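Long-range contact in octenoyl-CoA reductase/carboxylase (Streptomyces sp., PDB 4A0S), which probably catalyses the NADPH-dependent reductive carboxylation of 2-octenoyl-CoA, supplying an unusual extender unit for cinnabaramide polyketide biosynthesis: residues A[198-211]-A[231-243]. Numbering follows the deposited sequence.
Sequences VSPLCAGTAYRMLV and GGLGSYAIQFVKN. With NAP (NADP nicotinamide-adenine-dinucleotide phosphate), chain F.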
loop_
_atom_site.group_PDB
_atom_site.type_symbol
_atom_site.label_atom_id
_atom_site.label_comp_id
_atom_site.label_asym_id
_atom_site.label_seq_id
_atom_site.Cartn_x
_atom_site.Cartn_y
_atom_site.Cartn_z
ATOM N N VAL A 198 7.278 -17.395 25.447
ATOM C CA VAL A 198 6.516 -16.207 25.848
ATOM C C VAL A 198 6.133 -15.283 24.691
ATOM O O VAL A 198 5.226 -14.479 24.804
ATOM C CB VAL A 198 7.213 -15.393 26.982
ATOM C CG1 VAL A 198 7.228 -16.172 28.279
ATOM C CG2 VAL A 198 8.620 -14.948 26.576
ATOM N N SER A 199 6.792 -15.452 23.563
ATOM C CA SER A 199 6.747 -14.447 22.517
ATOM C C SER A 199 5.763 -14.616 21.370
ATOM O O SER A 199 5.207 -13.628 20.922
ATOM C CB SER A 199 8.139 -14.249 21.951
ATOM O OG SER A 199 8.969 -13.720 22.954
ATOM N N PRO A 200 5.564 -15.849 20.871
ATOM C CA PRO A 200 4.917 -15.906 19.553
ATOM C C PRO A 200 3.602 -15.152 19.466
ATOM O O PRO A 200 3.419 -14.347 18.547
ATOM C CB PRO A 200 4.715 -17.407 19.325
ATOM C CG PRO A 200 5.910 -18.016 20.040
ATOM C CD PRO A 200 6.038 -17.173 21.308
ATOM N N LEU A 201 2.708 -15.366 20.419
ATOM C CA LEU A 201 1.386 -14.760 20.320
ATOM C C LEU A 201 1.464 -13.243 20.441
ATOM O O LEU A 201 1.063 -12.531 19.532
ATOM C CB LEU A 201 0.436 -15.348 21.345
ATOM C CG LEU A 201 -0.997 -14.840 21.233
ATOM C CD1 LEU A 201 -1.953 -15.913 21.724
ATOM C CD2 LEU A 201 -1.133 -13.620 22.044
ATOM N N CYS A 202 2.001 -12.756 21.554
ATOM C CA CYS A 202 2.047 -11.310 21.795
ATOM C C CYS A 202 2.987 -10.587 20.846
ATOM O O CYS A 202 2.663 -9.508 20.332
ATOM C CB CYS A 202 2.438 -11.030 23.237
ATOM S SG CYS A 202 1.077 -11.330 24.338
ATOM N N ALA A 203 4.164 -11.160 20.638
ATOM C CA ALA A 203 5.131 -10.521 19.789
ATOM C C ALA A 203 4.631 -10.526 18.350
ATOM O O ALA A 203 4.732 -9.513 17.671
ATOM C CB ALA A 203 6.475 -11.194 19.881
ATOM N N GLY A 204 4.104 -11.661 17.896
ATOM C CA GLY A 204 3.598 -11.752 16.522
ATOM C C GLY A 204 2.479 -10.740 16.341
ATOM O O GLY A 204 2.415 -10.026 15.335
ATOM N N THR A 205 1.616 -10.658 17.347
ATOM C CA THR A 205 0.470 -9.768 17.289
ATOM C C THR A 205 0.899 -8.303 17.258
ATOM O O THR A 205 0.365 -7.518 16.478
ATOM C CB THR A 205 -0.474 -10.004 18.476
ATOM O OG1 THR A 205 -1.062 -11.297 18.338
ATOM C CG2 THR A 205 -1.582 -8.975 18.494
ATOM N N ALA A 206 1.866 -7.958 18.100
ATOM C CA ALA A 206 2.380 -6.609 18.132
ATOM C C ALA A 206 3.085 -6.315 16.792
ATOM O O ALA A 206 3.049 -5.194 16.277
ATOM C CB ALA A 206 3.345 -6.444 19.308
ATOM N N TYR A 207 3.708 -7.349 16.247
ATOM C CA TYR A 207 4.479 -7.242 15.032
ATOM C C TYR A 207 3.531 -6.925 13.882
ATOM O O TYR A 207 3.779 -6.017 13.076
ATOM C CB TYR A 207 5.232 -8.544 14.740
ATOM C CG TYR A 207 5.986 -8.438 13.443
ATOM C CD1 TYR A 207 5.326 -8.600 12.217
ATOM C CD2 TYR A 207 7.348 -8.114 13.434
ATOM C CE1 TYR A 207 6.007 -8.449 11.017
ATOM C CE2 TYR A 207 8.036 -7.984 12.233
ATOM C CZ TYR A 207 7.346 -8.140 11.033
ATOM O OH TYR A 207 8.006 -8.004 9.849
ATOM N N ARG A 208 2.441 -7.680 13.807
ATOM C CA ARG A 208 1.439 -7.432 12.773
ATOM C C ARG A 208 0.910 -6.000 12.886
ATOM O O ARG A 208 0.831 -5.280 11.906
ATOM C CB ARG A 208 0.272 -8.413 12.881
ATOM C CG ARG A 208 -0.755 -8.161 11.789
ATOM C CD ARG A 208 -1.880 -9.171 11.769
ATOM N NE ARG A 208 -2.825 -8.830 10.717
ATOM C CZ ARG A 208 -2.842 -9.393 9.507
ATOM N NH1 ARG A 208 -1.952 -10.324 9.170
ATOM N NH2 ARG A 208 -3.746 -9.015 8.616
ATOM N N MET A 209 0.559 -5.613 14.107
ATOM C CA MET A 209 0.006 -4.299 14.387
ATOM C C MET A 209 0.928 -3.158 14.009
ATOM O O MET A 209 0.456 -2.116 13.616
ATOM C CB MET A 209 -0.305 -4.209 15.880
ATOM C CG MET A 209 -1.450 -5.134 16.268
ATOM S SD MET A 209 -1.721 -5.142 18.029
ATOM C CE MET A 209 -2.433 -3.506 18.260
ATOM N N LEU A 210 2.234 -3.353 14.144
ATOM C CA LEU A 210 3.151 -2.218 14.075
ATOM C C LEU A 210 4.172 -2.326 12.982
ATOM O O LEU A 210 4.537 -1.324 12.402
ATOM C CB LEU A 210 3.898 -2.036 15.396
ATOM C CG LEU A 210 3.034 -1.682 16.598
ATOM C CD1 LEU A 210 3.901 -1.762 17.849
ATOM C CD2 LEU A 210 2.442 -0.273 16.424
ATOM N N VAL A 211 4.673 -3.534 12.743
ATOM C CA VAL A 211 5.786 -3.656 11.824
ATOM C C VAL A 211 5.288 -4.020 10.447
ATOM O O VAL A 211 5.735 -3.462 9.446
ATOM C CB VAL A 211 6.835 -4.680 12.311
ATOM C CG1 VAL A 211 7.987 -4.811 11.280
ATOM C CG2 VAL A 211 7.370 -4.284 13.698
ATOM N N GLY A 231 2.493 -4.759 29.635
ATOM C CA GLY A 231 1.974 -6.126 29.476
ATOM C C GLY A 231 2.606 -6.891 28.327
ATOM O O GLY A 231 3.611 -6.461 27.776
ATOM N N GLY A 232 2.008 -8.034 27.983
ATOM C CA GLY A 232 2.536 -8.921 26.962
ATOM C C GLY A 232 2.656 -8.237 25.608
ATOM O O GLY A 232 3.722 -8.216 25.009
ATOM N N LEU A 233 1.573 -7.641 25.138
ATOM C CA LEU A 233 1.621 -6.925 23.875
ATOM C C LEU A 233 2.531 -5.718 23.907
ATOM O O LEU A 233 3.353 -5.531 22.998
ATOM C CB LEU A 233 0.239 -6.439 23.479
ATOM C CG LEU A 233 -0.733 -7.486 22.975
ATOM C CD1 LEU A 233 -2.066 -6.783 22.796
ATOM C CD2 LEU A 233 -0.210 -8.120 21.665
ATOM N N GLY A 234 2.369 -4.894 24.938
ATOM C CA GLY A 234 3.113 -3.632 25.022
ATOM C C GLY A 234 4.595 -3.892 25.099
ATOM O O GLY A 234 5.401 -3.181 24.500
ATOM N N SER A 235 4.969 -4.938 25.825
ATOM C CA SER A 235 6.369 -5.258 26.014
ATOM C C SER A 235 7.053 -5.587 24.712
ATOM O O SER A 235 8.262 -5.402 24.583
ATOM C CB SER A 235 6.528 -6.415 26.985
ATOM O OG SER A 235 6.166 -5.990 28.288
ATOM N N TYR A 236 6.297 -6.082 23.749
ATOM C CA TYR A 236 6.869 -6.298 22.415
ATOM C C TYR A 236 6.693 -5.114 21.510
ATOM O O TYR A 236 7.603 -4.789 20.744
ATOM C CB TYR A 236 6.307 -7.551 21.772
ATOM C CG TYR A 236 6.763 -8.771 22.513
ATOM C CD1 TYR A 236 8.107 -9.148 22.508
ATOM C CD2 TYR A 236 5.859 -9.542 23.241
ATOM C CE1 TYR A 236 8.543 -10.283 23.214
ATOM C CE2 TYR A 236 6.277 -10.668 23.948
ATOM C CZ TYR A 236 7.616 -11.024 23.932
ATOM O OH TYR A 236 8.032 -12.134 24.616
ATOM N N ALA A 237 5.532 -4.476 21.603
ATOM C CA ALA A 237 5.259 -3.266 20.840
ATOM C C ALA A 237 6.397 -2.284 21.070
ATOM O O ALA A 237 6.956 -1.735 20.122
ATOM C CB ALA A 237 3.931 -2.664 21.256
ATOM N N ILE A 238 6.768 -2.095 22.332
ATOM C CA ILE A 238 7.891 -1.210 22.663
ATOM C C ILE A 238 9.144 -1.575 21.877
ATOM O O ILE A 238 9.829 -0.709 21.339
ATOM C CB ILE A 238 8.214 -1.249 24.178
ATOM C CG1 ILE A 238 7.151 -0.482 24.950
ATOM C CG2 ILE A 238 9.628 -0.696 24.453
ATOM C CD1 ILE A 238 7.054 -0.892 26.413
ATOM N N GLN A 239 9.438 -2.864 21.815
ATOM C CA GLN A 239 10.657 -3.313 21.178
ATOM C C GLN A 239 10.616 -3.131 19.678
ATOM O O GLN A 239 11.606 -2.709 19.077
ATOM C CB GLN A 239 10.910 -4.754 21.529
ATOM C CG GLN A 239 11.171 -4.941 22.995
ATOM C CD GLN A 239 11.715 -6.298 23.235
ATOM O OE1 GLN A 239 12.832 -6.600 22.823
ATOM N NE2 GLN A 239 10.904 -7.159 23.817
ATOM N N PHE A 240 9.477 -3.435 19.074
ATOM C CA PHE A 240 9.326 -3.227 17.644
ATOM C C PHE A 240 9.405 -1.741 17.307
ATOM O O PHE A 240 10.012 -1.370 16.305
ATOM C CB PHE A 240 8.024 -3.807 17.143
ATOM C CG PHE A 240 7.970 -5.287 17.234
ATOM C CD1 PHE A 240 9.052 -6.064 16.824
ATOM C CD2 PHE A 240 6.849 -5.916 17.746
ATOM C CE1 PHE A 240 9.001 -7.467 16.922
ATOM C CE2 PHE A 240 6.801 -7.300 17.847
ATOM C CZ PHE A 240 7.870 -8.068 17.423
ATOM N N VAL A 241 8.822 -0.905 18.155
ATOM C CA VAL A 241 8.871 0.534 17.922
ATOM C C VAL A 241 10.328 0.990 17.985
ATOM O O VAL A 241 10.864 1.606 17.049
ATOM C CB VAL A 241 7.984 1.302 18.902
ATOM C CG1 VAL A 241 8.163 2.819 18.693
ATOM C CG2 VAL A 241 6.512 0.912 18.692
ATOM N N LYS A 242 10.992 0.628 19.065
ATOM C CA LYS A 242 12.373 1.031 19.256
ATOM C C LYS A 242 13.233 0.463 18.142
ATOM O O LYS A 242 13.951 1.200 17.483
ATOM C CB LYS A 242 12.874 0.566 20.608
ATOM C CG LYS A 242 12.317 1.398 21.755
ATOM C CD LYS A 242 12.874 0.940 23.096
ATOM C CE LYS A 242 14.402 1.147 23.147
ATOM N NZ LYS A 242 14.798 2.609 23.065
ATOM N N ASN A 243 13.120 -0.846 17.912
ATOM C CA ASN A 243 13.938 -1.495 16.901
ATOM C C ASN A 243 13.687 -0.931 15.515
ATOM O O ASN A 243 14.587 -0.931 14.667
ATOM C CB ASN A 243 13.751 -3.009 16.897
ATOM C CG ASN A 243 14.776 -3.718 16.024
ATOM O OD1 ASN A 243 15.986 -3.605 16.249
ATOM N ND2 ASN A 243 14.298 -4.463 15.027
HETATM P PA NAP F . -1.489 -8.250 29.538
HETATM O O1A NAP F . -0.059 -8.906 29.490
HETATM O O2A NAP F . -2.296 -8.484 30.781
HETATM O O5B NAP F . -1.263 -6.738 29.372
HETATM C C5B NAP F . -2.415 -5.929 29.240
HETATM C C4B NAP F . -2.027 -4.540 29.720
HETATM O O4B NAP F . -3.195 -3.729 29.531
HETATM C C3B NAP F . -1.673 -4.492 31.222
HETATM O O3B NAP F . -0.297 -4.177 31.283
HETATM C C2B NAP F . -2.416 -3.273 31.748
HETATM O O2B NAP F . -1.653 -2.076 31.602
HETATM C C1B NAP F . -3.599 -3.159 30.856
HETATM N N9A NAP F . -4.673 -4.026 31.402
HETATM C C8A NAP F . -4.572 -5.186 32.072
HETATM N N7A NAP F . -5.790 -5.668 32.353
HETATM C C5A NAP F . -6.651 -4.795 31.850
HETATM C C6A NAP F . -8.023 -4.744 31.854
HETATM N N6A NAP F . -8.721 -5.730 32.415
HETATM N N1A NAP F . -8.612 -3.718 31.259
HETATM C C2A NAP F . -7.908 -2.757 30.666
HETATM N N3A NAP F . -6.594 -2.753 30.661
HETATM C C4A NAP F . -5.953 -3.769 31.246
HETATM O O3 NAP F . -2.360 -8.715 28.277
HETATM P PN NAP F . -1.822 -8.671 26.763
HETATM O O1N NAP F . -1.256 -10.121 26.572
HETATM O O2N NAP F . -0.922 -7.501 26.460
HETATM O O5D NAP F . -3.243 -8.580 26.042
HETATM C C5D NAP F . -3.906 -7.325 26.167
HETATM C C4D NAP F . -5.181 -7.474 25.387
HETATM O O4D NAP F . -4.785 -7.817 24.014
HETATM C C3D NAP F . -6.050 -8.638 25.863
HETATM O O3D NAP F . -7.390 -8.117 25.747
HETATM C C2D NAP F . -5.793 -9.735 24.853
HETATM O O2D NAP F . -6.931 -10.620 24.722
HETATM C C1D NAP F . -5.702 -8.873 23.609
HETATM N N1N NAP F . -4.827 -9.568 22.694
HETATM C C2N NAP F . -5.274 -9.717 21.399
HETATM C C3N NAP F . -4.427 -10.368 20.547
HETATM C C7N NAP F . -4.914 -10.539 19.161
HETATM O O7N NAP F . -5.967 -10.025 18.770
HETATM N N7N NAP F . -4.139 -11.314 18.451
HETATM C C4N NAP F . -3.180 -10.857 20.949
HETATM C C5N NAP F . -2.714 -10.702 22.242
HETATM C C6N NAP F . -3.552 -10.040 23.126
HETATM P P2B NAP F . -2.161 -0.831 32.486
HETATM O O1X NAP F . -0.791 0.041 32.360
HETATM O O2X NAP F . -3.381 -0.071 31.759
HETATM O O3X NAP F . -2.437 -1.487 33.817
#
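Y236 and F240 of helix 232-243 turn their rings against A203 and Y207 of helix 200-210, where the two helices cross at -51°, their axes 8.1 Å apart. Helix 232-243 follows strand 223-226 as the first helix of the Rossmann-type nucleotide-binding fold. The methyl of A203 sits over the centre of the Y236 ring, CB lying 3.7 Å from the centroid, a CH-pi contact. With CG anti to the carbonyl carbon (chi1 -67°), the ring runs along the partner helix until Y236 OH meets S199 OG in a very short hydrogen bond of 2.5 Å; the same hydroxyl also bonds A383 N. A phenylalanine in place of Y236 would probably keep the A203 contact but leave S199 OG and A383 N without this partner. F240 is met differently: the edge of the Y207 ring points at its face in a T-shaped pair, planes at 87° and centroids 5.5 Å apart, while V211 CG2 packs 3.5 Å from F240 CB. Nearer the middle of the crossing, A206 is a knob in the hole formed by L233, Y236, A237 and F240, its CB at the edge of the F240 ring and near its plane. At the cofactor end L233 CD2 lies 3.6 Å from T205 CG2. The pyrophosphate of NADP is gripped by two nearly straight backbone bonds, G232 N to O1A and L233 N to O2N, the latter 2.8 Å long.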